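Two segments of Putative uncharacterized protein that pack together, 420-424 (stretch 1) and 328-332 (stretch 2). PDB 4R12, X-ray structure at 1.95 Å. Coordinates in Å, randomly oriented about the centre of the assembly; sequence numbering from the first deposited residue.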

# COMPACT_ATOMS: atom_id res chain seq x y z
N GLU A 420 7.55 6.98 -13.12
CA GLU A 420 8.90 7.33 -13.54
C GLU A 420 9.98 6.83 -12.58
O GLU A 420 11.17 6.96 -12.84
CB GLU A 420 9.01 8.85 -13.71
CG GLU A 420 8.22 9.33 -14.91
CD GLU A 420 8.40 10.80 -15.19
OE1 GLU A 420 9.01 11.50 -14.36
OE2 GLU A 420 7.92 11.25 -16.25
N ASN A 421 9.55 6.22 -11.48
CA ASN A 421 10.48 5.69 -10.50
C ASN A 421 10.73 4.20 -10.69
O ASN A 421 11.51 3.61 -9.96
CB ASN A 421 9.96 5.95 -9.07
CG ASN A 421 11.01 5.69 -7.99
OD1 ASN A 421 12.15 6.12 -8.11
ND2 ASN A 421 10.62 4.99 -6.93
N VAL A 422 10.06 3.58 -11.66
CA VAL A 422 10.23 2.14 -11.87
C VAL A 422 10.57 1.84 -13.33
O VAL A 422 10.39 2.70 -14.18
CB VAL A 422 8.98 1.33 -11.47
CG1 VAL A 422 8.86 1.23 -9.94
CG2 VAL A 422 7.72 1.97 -12.07
N LEU A 423 11.06 0.63 -13.59
CA LEU A 423 11.50 0.25 -14.93
C LEU A 423 10.46 -0.59 -15.66
O LEU A 423 10.53 -1.83 -15.66
CB LEU A 423 12.83 -0.52 -14.85
CG LEU A 423 14.06 0.27 -14.38
CD1 LEU A 423 15.30 -0.64 -14.27
CD2 LEU A 423 14.33 1.44 -15.31
N GLY A 424 9.51 0.08 -16.30
CA GLY A 424 8.51 -0.62 -17.10
C GLY A 424 9.12 -1.61 -18.08
O GLY A 424 8.53 -2.64 -18.39
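Stretch 2, residues 328-332: IGRAQ

Stretch 2 lies on stretch 1 as one irregular segment against another, a small contact held by two direct hydrogen bonds and one water bridge. Neither segment forms a helix or strand across the contact, so no crossing angle is defined; by their end-to-end CA vectors, stretch 2 runs across stretch 1, neither parallel nor antiparallel. The two buried faces sum to 266 Å². Val422 and Gly329 mark the register, their CA atoms being 5.0 Å apart, the nearest such pair.

At that point Val422 is extended (phi/psi -128/164), and Gly329 (-100/-1) offers its carbonyl to the next residue along stretch 1. Leu423 N donates to Gly329 O at 2.7 Å with an N-H...O angle of 160°, a short and nearly straight bond. The same Gly329 O lies 3.4 Å from Val422 CA. The absence of a side chain matters here, because an ideal CB on Gly329 would fall 2.9 Å from Val422 CG1, a clash.

From Gly329 the chain continues through Arg330 (-126/50) to Ala331 (-52/141). The CA-to-CB bond of Arg330 points sideways, while the end of its side chain comes nearer to stretch 1. With chi1 at -84° (m), chi2 t and chi3 p, Arg330 NH1 donates to Asn421 O at 2.9 Å with an N-H...O angle of 172°. This acceptor sits at the guanidinium edge, near its plane, which suits an in-plane N-H donor. Asn421 OD1 is also close to Arg330 NH1, at 3.2 Å, but the angle is too poor for a hydrogen bond. A water extends the link: it accepts from Arg330 NH1 at 2.9 Å and donates to Glu420 O at 2.7 Å.

The CA-to-CB bond of Leu423 points toward stretch 2, and Leu423 CD1 comes within 3.3 Å of Ala331 O.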

# COMPACT_ATOMS: atom_id res chain seq x y z
N ILE A 328 10.36 -4.72 -6.62
CA ILE A 328 11.03 -5.42 -7.73
C ILE A 328 11.03 -4.62 -9.03
O ILE A 328 11.37 -5.15 -10.10
CB ILE A 328 10.39 -6.81 -7.98
CG1 ILE A 328 8.91 -6.69 -8.37
CG2 ILE A 328 10.56 -7.71 -6.75
CD1 ILE A 328 8.30 -8.02 -8.84
N GLY A 329 10.70 -3.33 -8.93
CA GLY A 329 10.53 -2.48 -10.11
C GLY A 329 11.72 -1.59 -10.43
O GLY A 329 11.71 -0.83 -11.41
N ARG A 330 12.75 -1.66 -9.60
CA ARG A 330 13.98 -0.94 -9.90
C ARG A 330 15.18 -1.85 -9.89
O ARG A 330 16.18 -1.52 -9.26
CB ARG A 330 14.21 0.18 -8.90
CG ARG A 330 13.50 1.44 -9.24
CD ARG A 330 13.84 2.54 -8.25
NE ARG A 330 15.10 3.20 -8.52
CZ ARG A 330 15.26 4.22 -9.36
NH1 ARG A 330 14.23 4.69 -10.05
NH2 ARG A 330 16.47 4.76 -9.51
N ALA A 331 15.09 -2.97 -10.60
CA ALA A 331 16.24 -3.84 -10.74
C ALA A 331 17.45 -3.02 -11.22
O ALA A 331 17.29 -2.09 -12.03
CB ALA A 331 15.93 -4.98 -11.69
N GLN A 332 18.62 -3.34 -10.69
CA GLN A 332 19.87 -2.60 -10.92
C GLN A 332 20.65 -3.10 -12.12
O GLN A 332 20.93 -4.29 -12.22
CB GLN A 332 20.77 -2.70 -9.69
CG GLN A 332 20.17 -2.15 -8.43
CD GLN A 332 19.95 -0.66 -8.52
OE1 GLN A 332 20.86 0.13 -8.26
NE2 GLN A 332 18.74 -0.27 -8.90
O HOH W 1 13.81 6.45 -12.34